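Putative glyoxalase superfamily protein (Ralstonia eutropha, PDB 3IUZ) probably acts as an iron(II)-dependent dioxygenase of the 2-oxoadipate dioxygenase/decarboxylase family, related to the glyoxalase superfamily. Local coordinates at residues L120-Y130 with Q141-F152; N5-N13 with V190-G198. One frame throughout, in Å; residues are numbered along the deposited sequence.

Interaction 1. Residues L120-Y130 with Q141-F152; sequences LDRISMTGRSY and QFFVSEFHPERF
Strand 125-130 runs antiparallel to strand 141-147, from M125 opposite F147 to Y130 opposite F142, and hydrogen-bonded pairs T126-E146, R128-V144 and Y130-F142 stitch the two together; H148 N extends the ladder by bonding S124 O. At the M125 end of the ladder, T126 OG1 and H148 NE2 lie 2.6 Å apart in a short hydrogen bond that meets the imidazole at its edge and would restrain the turn of that ring. On the same face, R128 stretches out in an extended chain and its NH1 forms a salt bridge with E146 OE1 at 2.9 Å. The bond is straight at the hydrogen (167°) and lies in the guanidinium plane, yet it reaches OE1 from above the carboxylate, the two planes standing 86° apart. A water donates to E146 OE1 and accepts from R128 NH2, closing a second path between the charges, while E146 OE2 is taken by E100 N. T126 CG2, on the same strand, lies over the rim of one guanidinium face. The pairing is a beta hairpin in the chain's mixed sheet, consistent with its glyoxalase-clan family, and a G1 bulge at S124 and M125, opposite L120, joins strand 125-132 to strand 112-120. On the other face, F143 has its CG anti to the backbone N (chi1 -167°), which carries the ring back over the partner strand: CE1 lies 3.7 Å from G127 CA, where no side chain intervenes. CG of M125, a selenomethionine, meets F147 CD1 at 3.9 Å, the two side chains crossing nearly at right angles.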
loop_
_atom_site.group_PDB
_atom_site.type_symbol
_atom_site.label_atom_id
_atom_site.label_comp_id
_atom_site.label_asym_id
_atom_site.label_seq_id
_atom_site.Cartn_x
_atom_site.Cartn_y
_atom_site.Cartn_z
ATOM N N LEU A 120 15.886 -3.501 -7.763
ATOM C CA LEU A 120 15.599 -4.809 -7.176
ATOM C C LEU A 120 15.812 -5.810 -8.314
ATOM O O LEU A 120 14.902 -6.534 -8.733
ATOM C CB LEU A 120 14.165 -4.853 -6.632
ATOM C CG LEU A 120 13.775 -3.797 -5.598
ATOM C CD1 LEU A 120 12.271 -3.717 -5.397
ATOM C CD2 LEU A 120 14.506 -4.061 -4.255
ATOM N N ASP A 121 17.018 -5.783 -8.851
ATOM C CA ASP A 121 17.344 -6.484 -10.080
ATOM C C ASP A 121 17.127 -7.993 -9.979
ATOM O O ASP A 121 16.723 -8.645 -10.962
ATOM C CB ASP A 121 18.790 -6.182 -10.436
ATOM C CG ASP A 121 18.995 -4.699 -10.736
ATOM O OD1 ASP A 121 18.029 -4.032 -11.225
ATOM O OD2 ASP A 121 20.098 -4.180 -10.425
ATOM N N ARG A 122 17.344 -8.524 -8.789
ATOM C CA ARG A 122 17.236 -9.966 -8.569
ATOM C C ARG A 122 15.821 -10.427 -8.881
ATOM O O ARG A 122 15.625 -11.530 -9.383
ATOM C CB ARG A 122 17.611 -10.337 -7.141
ATOM C CG ARG A 122 17.520 -11.841 -6.830
ATOM N N ILE A 123 14.839 -9.569 -8.629
ATOM C CA ILE A 123 13.473 -9.949 -8.864
ATOM C C ILE A 123 12.858 -9.183 -10.048
ATOM O O ILE A 123 11.656 -9.149 -10.192
ATOM C CB ILE A 123 12.641 -9.794 -7.553
ATOM C CG1 ILE A 123 12.691 -8.364 -6.989
ATOM C CG2 ILE A 123 13.075 -10.807 -6.536
ATOM C CD1 ILE A 123 11.790 -8.167 -5.759
ATOM N N SER A 124 13.699 -8.559 -10.870
ATOM C CA SER A 124 13.251 -7.800 -12.042
ATOM C C SER A 124 12.264 -6.676 -11.725
ATOM O O SER A 124 11.268 -6.470 -12.460
ATOM C CB SER A 124 12.642 -8.719 -13.084
ATOM O OG SER A 124 13.598 -9.672 -13.431
HETATM N N MSE A 125 12.531 -5.980 -10.630
HETATM C CA MSE A 125 11.744 -4.798 -10.266
HETATM C C MSE A 125 12.615 -3.591 -9.901
HETATM O O MSE A 125 13.811 -3.723 -9.602
HETATM C CB MSE A 125 10.822 -5.107 -9.090
HETATM C CG MSE A 125 9.956 -6.375 -9.254
HETATM SE SE MSE A 125 8.367 -6.252 -8.124
HETATM C CE MSE A 125 9.057 -6.197 -6.380
ATOM N N THR A 126 12.006 -2.425 -9.998
ATOM C CA THR A 126 12.549 -1.181 -9.458
ATOM C C THR A 126 11.622 -0.656 -8.400
ATOM O O THR A 126 10.384 -0.435 -8.620
ATOM C CB THR A 126 12.693 -0.096 -10.560
ATOM O OG1 THR A 126 13.444 -0.634 -11.648
ATOM C CG2 THR A 126 13.390 1.170 -9.978
ATOM N N GLY A 127 12.183 -0.393 -7.232
ATOM C CA GLY A 127 11.394 0.188 -6.160
ATOM C C GLY A 127 11.753 1.633 -5.904
ATOM O O GLY A 127 12.912 2.016 -6.069
ATOM N N ARG A 128 10.750 2.424 -5.544
ATOM C CA ARG A 128 10.940 3.852 -5.224
ATOM C C ARG A 128 10.110 4.200 -4.007
ATOM O O ARG A 128 8.965 3.762 -3.866
ATOM C CB ARG A 128 10.517 4.724 -6.395
ATOM C CG ARG A 128 11.348 4.521 -7.625
ATOM C CD ARG A 128 11.010 5.475 -8.781
ATOM N NE ARG A 128 11.805 5.216 -10.014
ATOM C CZ ARG A 128 11.517 4.315 -10.953
ATOM N NH1 ARG A 128 10.491 3.487 -10.825
ATOM N NH2 ARG A 128 12.279 4.229 -12.037
ATOM N N SER A 129 10.655 5.008 -3.121
ATOM C CA SER A 129 9.891 5.462 -1.969
ATOM C C SER A 129 9.444 6.909 -2.150
ATOM O O SER A 129 10.145 7.716 -2.801
ATOM C CB SER A 129 10.713 5.314 -0.704
ATOM O OG SER A 129 11.841 6.186 -0.769
ATOM N N TYR A 130 8.269 7.190 -1.602
ATOM C CA TYR A 130 7.593 8.508 -1.626
ATOM C C TYR A 130 7.287 8.937 -0.199
ATOM O O TYR A 130 6.588 8.237 0.551
ATOM C CB TYR A 130 6.288 8.423 -2.471
ATOM C CG TYR A 130 6.664 8.283 -3.899
ATOM C CD1 TYR A 130 7.028 9.404 -4.629
ATOM C CD2 TYR A 130 6.886 7.011 -4.464
ATOM C CE1 TYR A 130 7.468 9.299 -5.960
ATOM C CE2 TYR A 130 7.339 6.874 -5.758
ATOM C CZ TYR A 130 7.633 8.020 -6.513
ATOM O OH TYR A 130 8.120 7.877 -7.779
ATOM N N GLN A 141 5.059 6.505 4.393
ATOM C CA GLN A 141 5.608 6.565 3.061
ATOM C C GLN A 141 4.855 5.586 2.179
ATOM O O GLN A 141 4.173 4.685 2.691
ATOM C CB GLN A 141 7.075 6.233 3.035
ATOM C CG GLN A 141 7.958 7.268 3.650
ATOM C CD GLN A 141 9.420 6.899 3.480
ATOM O OE1 GLN A 141 10.046 7.191 2.449
ATOM N NE2 GLN A 141 9.968 6.213 4.478
ATOM N N PHE A 142 4.981 5.772 0.865
ATOM C CA PHE A 142 4.547 4.793 -0.117
ATOM C C PHE A 142 5.784 4.210 -0.747
ATOM O O PHE A 142 6.714 4.956 -1.174
ATOM C CB PHE A 142 3.701 5.421 -1.203
ATOM C CG PHE A 142 2.271 5.621 -0.818
ATOM C CD1 PHE A 142 1.886 6.686 -0.023
ATOM C CD2 PHE A 142 1.313 4.695 -1.203
ATOM C CE1 PHE A 142 0.552 6.846 0.360
ATOM C CE2 PHE A 142 -0.009 4.840 -0.838
ATOM C CZ PHE A 142 -0.413 5.894 -0.065
ATOM N N PHE A 143 5.818 2.883 -0.857
ATOM C CA PHE A 143 6.896 2.223 -1.578
ATOM C C PHE A 143 6.239 1.639 -2.820
ATOM O O PHE A 143 5.335 0.833 -2.697
ATOM C CB PHE A 143 7.584 1.164 -0.720
ATOM C CG PHE A 143 8.882 0.696 -1.303
ATOM C CD1 PHE A 143 8.904 -0.270 -2.303
ATOM C CD2 PHE A 143 10.083 1.229 -0.889
ATOM C CE1 PHE A 143 10.106 -0.714 -2.838
ATOM C CE2 PHE A 143 11.274 0.795 -1.431
ATOM C CZ PHE A 143 11.292 -0.160 -2.409
ATOM N N VAL A 144 6.616 2.129 -3.996
ATOM C CA VAL A 144 5.978 1.700 -5.227
ATOM C C VAL A 144 6.999 1.015 -6.069
ATOM O O VAL A 144 8.030 1.609 -6.421
ATOM C CB VAL A 144 5.395 2.892 -6.015
ATOM C CG1 VAL A 144 4.674 2.356 -7.294
ATOM C CG2 VAL A 144 4.429 3.701 -5.085
ATOM N N SER A 145 6.714 -0.232 -6.383
ATOM C CA SER A 145 7.561 -1.032 -7.239
ATOM C C SER A 145 6.974 -1.220 -8.612
ATOM O O SER A 145 5.743 -1.245 -8.785
ATOM C CB SER A 145 7.797 -2.384 -6.581
ATOM O OG SER A 145 8.671 -2.209 -5.481
ATOM N N GLU A 146 7.870 -1.327 -9.583
ATOM C CA GLU A 146 7.547 -1.628 -10.955
ATOM C C GLU A 146 8.157 -2.957 -11.355
ATOM O O GLU A 146 9.393 -3.179 -11.234
ATOM C CB GLU A 146 8.129 -0.595 -11.910
ATOM C CG GLU A 146 7.705 0.831 -11.679
ATOM C CD GLU A 146 8.282 1.757 -12.737
ATOM O OE1 GLU A 146 9.537 1.767 -12.956
ATOM O OE2 GLU A 146 7.456 2.495 -13.298
ATOM N N PHE A 147 7.314 -3.831 -11.885
ATOM C CA PHE A 147 7.791 -5.081 -12.491
ATOM C C PHE A 147 8.186 -4.903 -13.979
ATOM O O PHE A 147 7.452 -4.283 -14.770
ATOM C CB PHE A 147 6.741 -6.208 -12.345
ATOM C CG PHE A 147 7.239 -7.489 -12.863
ATOM C CD1 PHE A 147 8.100 -8.236 -12.120
ATOM C CD2 PHE A 147 6.944 -7.891 -14.166
ATOM C CE1 PHE A 147 8.642 -9.378 -12.636
ATOM C CE2 PHE A 147 7.501 -9.065 -14.673
ATOM C CZ PHE A 147 8.340 -9.773 -13.898
ATOM N N HIS A 148 9.324 -5.506 -14.344
ATOM C CA HIS A 148 9.950 -5.420 -15.669
ATOM C C HIS A 148 9.925 -6.763 -16.412
ATOM O O HIS A 148 10.764 -7.628 -16.147
ATOM C CB HIS A 148 11.422 -4.980 -15.543
ATOM C CG HIS A 148 11.600 -3.690 -14.798
ATOM N ND1 HIS A 148 11.023 -2.523 -15.228
ATOM C CD2 HIS A 148 12.291 -3.378 -13.669
ATOM C CE1 HIS A 148 11.306 -1.545 -14.374
ATOM N NE2 HIS A 148 12.089 -2.030 -13.426
ATOM N N PRO A 149 9.001 -6.906 -17.380
ATOM C CA PRO A 149 8.877 -8.190 -18.113
ATOM C C PRO A 149 9.925 -8.453 -19.175
ATOM O O PRO A 149 9.973 -9.568 -19.704
ATOM C CB PRO A 149 7.486 -8.068 -18.786
ATOM C CG PRO A 149 6.746 -6.982 -18.002
ATOM C CD PRO A 149 7.855 -6.010 -17.669
ATOM N N GLU A 150 10.714 -7.436 -19.532
ATOM C CA GLU A 150 11.568 -7.472 -20.752
ATOM C C GLU A 150 12.422 -8.716 -20.895
ATOM O O GLU A 150 12.562 -9.267 -21.990
ATOM C CB GLU A 150 12.523 -6.249 -20.798
ATOM C CG GLU A 150 11.884 -4.973 -21.325
ATOM C CD GLU A 150 10.942 -4.278 -20.328
ATOM O OE1 GLU A 150 10.799 -4.731 -19.155
ATOM O OE2 GLU A 150 10.376 -3.225 -20.728
ATOM N N ARG A 151 13.050 -9.123 -19.804
ATOM C CA ARG A 151 14.048 -10.182 -19.908
ATOM C C ARG A 151 13.473 -11.580 -19.854
ATOM O O ARG A 151 14.213 -12.536 -19.981
ATOM C CB ARG A 151 15.135 -10.013 -18.841
ATOM C CG ARG A 151 15.991 -8.747 -19.100
ATOM C CD ARG A 151 16.932 -8.464 -17.941
ATOM N NE ARG A 151 17.474 -9.721 -17.411
ATOM C CZ ARG A 151 18.633 -10.289 -17.764
ATOM N NH1 ARG A 151 19.448 -9.720 -18.662
ATOM N NH2 ARG A 151 18.983 -11.451 -17.210
ATOM N N PHE A 152 12.169 -11.707 -19.703
ATOM C CA PHE A 152 11.565 -13.009 -19.499
ATOM C C PHE A 152 11.238 -13.695 -20.829
ATOM O O PHE A 152 11.405 -13.115 -21.894
ATOM C CB PHE A 152 10.345 -12.866 -18.608
ATOM C CG PHE A 152 10.691 -12.536 -17.187
ATOM C CD1 PHE A 152 10.935 -11.215 -16.805
ATOM C CD2 PHE A 152 10.837 -13.536 -16.250
ATOM C CE1 PHE A 152 11.271 -10.899 -15.512
ATOM C CE2 PHE A 152 11.173 -13.242 -14.937
ATOM C CZ PHE A 152 11.395 -11.907 -14.553
HETATM O O HOH W 1 8.552 2.950 -8.853
HETATM O O HOH W 2 11.514 2.677 -14.328
HETATM O O HOH W 3 12.817 6.601 1.560
#

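Interaction 2. Residues N5-N13 with V190-G198; sequences NIATLLSAN and VADGAELIG
V190 opens the contact with its CG1 3.5 Å from T8 CG2, a tight methyl pair; its other branch, CG2, approaches N5 OD1, on an amide whose ND2 bonds E44. One turn on, G193 and A194 have little or no side chain, and L9 lies against them as a knob in a hole bounded by V190, G193, A194 and I197. Its CD2 comes within 3.3 Å of A194 N, reaching the backbone as well as the side chains. The methyl of A194 also meets A12 CB at 3.6 Å. A194 O then receives N13 ND2 at 3.2 Å, in a bond that is straight at the hydrogen (166°). The same ND2 donates to L9 O on its own helix; both acceptors lie near the amide plane, restraining rotation of the amide about its CB-CG bond. I197 continues the seam, CD1 lying 3.9 Å from L9 CB and CG2 packing against the N13 amide, and G198 CA closes it beside N13 OD1. The segments cross at -49° with axes 8.8 Å apart. Helix 42-60 packs against both, A48 touching L9 and I197, while helix 16-25 packs on L10 and helix 173-185 on L196.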
loop_
_atom_site.group_PDB
_atom_site.type_symbol
_atom_site.label_atom_id
_atom_site.label_comp_id
_atom_site.label_asym_id
_atom_site.label_seq_id
_atom_site.Cartn_x
_atom_site.Cartn_y
_atom_site.Cartn_z
ATOM N N ASN A 5 -10.446 16.636 12.250
ATOM C CA ASN A 5 -10.502 16.621 10.786
ATOM C C ASN A 5 -10.245 15.212 10.239
ATOM O O ASN A 5 -11.012 14.744 9.417
ATOM C CB ASN A 5 -9.568 17.622 10.149
ATOM C CG ASN A 5 -10.223 18.978 9.991
ATOM O OD1 ASN A 5 -11.328 19.212 10.505
ATOM N ND2 ASN A 5 -9.555 19.873 9.289
ATOM N N ILE A 6 -9.208 14.553 10.737
ATOM C CA ILE A 6 -8.887 13.189 10.277
ATOM C C ILE A 6 -10.041 12.237 10.657
ATOM O O ILE A 6 -10.469 11.391 9.869
ATOM C CB ILE A 6 -7.531 12.698 10.799
ATOM C CG1 ILE A 6 -6.401 13.398 10.010
ATOM C CG2 ILE A 6 -7.405 11.166 10.621
ATOM C CD1 ILE A 6 -5.064 13.463 10.711
ATOM N N ALA A 7 -10.591 12.418 11.840
ATOM C CA ALA A 7 -11.668 11.555 12.287
ATOM C C ALA A 7 -12.876 11.693 11.336
ATOM O O ALA A 7 -13.536 10.706 10.992
ATOM C CB ALA A 7 -12.044 11.869 13.757
ATOM N N THR A 8 -13.204 12.910 10.961
ATOM C CA THR A 8 -14.334 13.163 10.039
ATOM C C THR A 8 -14.087 12.551 8.663
ATOM O O THR A 8 -14.955 11.871 8.104
ATOM C CB THR A 8 -14.588 14.647 9.875
ATOM O OG1 THR A 8 -14.795 15.205 11.168
ATOM C CG2 THR A 8 -15.874 14.948 8.977
ATOM N N LEU A 9 -12.878 12.741 8.139
ATOM C CA LEU A 9 -12.503 12.136 6.867
ATOM C C LEU A 9 -12.628 10.597 6.917
ATOM O O LEU A 9 -13.110 9.983 5.961
ATOM C CB LEU A 9 -11.060 12.543 6.488
ATOM C CG LEU A 9 -10.823 14.027 6.218
ATOM C CD1 LEU A 9 -9.300 14.330 6.139
ATOM C CD2 LEU A 9 -11.584 14.451 4.893
ATOM N N LEU A 10 -12.169 9.995 8.006
ATOM C CA LEU A 10 -12.268 8.543 8.227
ATOM C C LEU A 10 -13.721 8.078 8.313
ATOM O O LEU A 10 -14.158 7.138 7.618
ATOM C CB LEU A 10 -11.525 8.132 9.529
ATOM C CG LEU A 10 -9.987 8.142 9.464
ATOM C CD1 LEU A 10 -9.329 7.477 10.681
ATOM C CD2 LEU A 10 -9.511 7.470 8.229
ATOM N N SER A 11 -14.474 8.786 9.109
ATOM C CA SER A 11 -15.856 8.422 9.422
ATOM C C SER A 11 -16.739 8.397 8.180
ATOM O O SER A 11 -17.561 7.517 8.044
ATOM C CB SER A 11 -16.421 9.378 10.486
ATOM O OG SER A 11 -17.528 8.769 11.111
ATOM N N ALA A 12 -16.516 9.333 7.260
ATOM C CA ALA A 12 -17.256 9.410 5.991
ATOM C C ALA A 12 -16.898 8.198 5.104
ATOM O O ALA A 12 -17.668 7.779 4.277
ATOM C CB ALA A 12 -16.947 10.707 5.261
ATOM N N ASN A 13 -15.734 7.615 5.294
ATOM C CA ASN A 13 -15.364 6.459 4.522
ATOM C C ASN A 13 -15.529 5.105 5.224
ATOM O O ASN A 13 -15.714 4.121 4.554
ATOM C CB ASN A 13 -13.930 6.614 4.061
ATOM C CG ASN A 13 -13.815 7.628 2.940
ATOM O OD1 ASN A 13 -13.922 7.254 1.797
ATOM N ND2 ASN A 13 -13.650 8.913 3.265
ATOM N N VAL A 190 -13.826 19.677 4.075
ATOM C CA VAL A 190 -13.735 18.367 4.671
ATOM C C VAL A 190 -14.605 17.390 3.839
ATOM O O VAL A 190 -14.177 16.282 3.574
ATOM C CB VAL A 190 -14.071 18.361 6.185
ATOM C CG1 VAL A 190 -14.103 16.918 6.724
ATOM C CG2 VAL A 190 -13.057 19.222 7.000
ATOM N N ALA A 191 -15.795 17.823 3.384
ATOM C CA ALA A 191 -16.642 16.950 2.562
ATOM C C ALA A 191 -15.918 16.531 1.283
ATOM O O ALA A 191 -15.951 15.375 0.899
ATOM C CB ALA A 191 -17.964 17.666 2.213
ATOM N N ASP A 192 -15.281 17.478 0.602
ATOM C CA ASP A 192 -14.611 17.173 -0.658
ATOM C C ASP A 192 -13.388 16.288 -0.434
ATOM O O ASP A 192 -13.080 15.438 -1.251
ATOM C CB ASP A 192 -14.183 18.434 -1.427
ATOM C CG ASP A 192 -15.341 19.173 -2.095
ATOM O OD1 ASP A 192 -16.496 18.701 -2.034
ATOM O OD2 ASP A 192 -15.057 20.242 -2.690
ATOM N N GLY A 193 -12.682 16.495 0.660
ATOM C CA GLY A 193 -11.582 15.608 1.019
ATOM C C GLY A 193 -12.008 14.178 1.307
ATOM O O GLY A 193 -11.317 13.237 0.921
ATOM N N ALA A 194 -13.124 14.043 2.015
ATOM C CA ALA A 194 -13.722 12.751 2.310
ATOM C C ALA A 194 -14.145 12.099 0.993
ATOM O O ALA A 194 -13.947 10.889 0.819
ATOM C CB ALA A 194 -14.949 12.895 3.251
ATOM N N GLU A 195 -14.704 12.897 0.073
ATOM C CA GLU A 195 -15.108 12.365 -1.230
ATOM C C GLU A 195 -13.888 11.906 -2.001
ATOM O O GLU A 195 -13.874 10.784 -2.540
ATOM C CB GLU A 195 -15.882 13.406 -2.036
ATOM C CG GLU A 195 -16.289 12.928 -3.421
ATOM C CD GLU A 195 -17.000 14.006 -4.228
ATOM O OE1 GLU A 195 -17.223 15.159 -3.728
ATOM O OE2 GLU A 195 -17.346 13.692 -5.372
ATOM N N LEU A 196 -12.835 12.726 -2.024
ATOM C CA LEU A 196 -11.579 12.319 -2.726
ATOM C C LEU A 196 -11.017 11.010 -2.208
ATOM O O LEU A 196 -10.632 10.108 -2.987
ATOM C CB LEU A 196 -10.514 13.424 -2.626
ATOM C CG LEU A 196 -9.163 13.121 -3.212
ATOM C CD1 LEU A 196 -9.285 12.769 -4.689
ATOM C CD2 LEU A 196 -8.153 14.325 -2.964
ATOM N N ILE A 197 -10.961 10.875 -0.885
ATOM C CA ILE A 197 -10.435 9.632 -0.300
ATOM C C ILE A 197 -11.248 8.430 -0.810
ATOM O O ILE A 197 -10.688 7.410 -1.218
ATOM C CB ILE A 197 -10.420 9.696 1.238
ATOM C CG1 ILE A 197 -9.382 10.693 1.701
ATOM C CG2 ILE A 197 -10.227 8.290 1.865
ATOM C CD1 ILE A 197 -9.602 11.146 3.200
ATOM N N GLY A 198 -12.558 8.561 -0.797
ATOM C CA GLY A 198 -13.446 7.492 -1.278
ATOM C C GLY A 198 -13.151 7.088 -2.721
ATOM O O GLY A 198 -13.301 5.934 -3.088
#

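In the fold
Interactions 1 and 2 show how one chain combines sheet pairing between near neighbours with helix packing between distant ones. The hairpin of interaction 1 is local, its segments separated by ten residues, whereas interaction 2 brings the N-terminal helix 4-14 against helix 190-200 across 176 residues, a span that includes the whole hairpin. Their centres are 31 Å apart, on opposite sides of the chain's centre, with nearest atoms about 10 Å apart. They share no helix or strand: interaction 1 belongs to the mixed sheet, interaction 2 to a cluster of helices that includes helix 42-60. The start of the chain is thus tied to a helix past mid-chain, away from the hairpin.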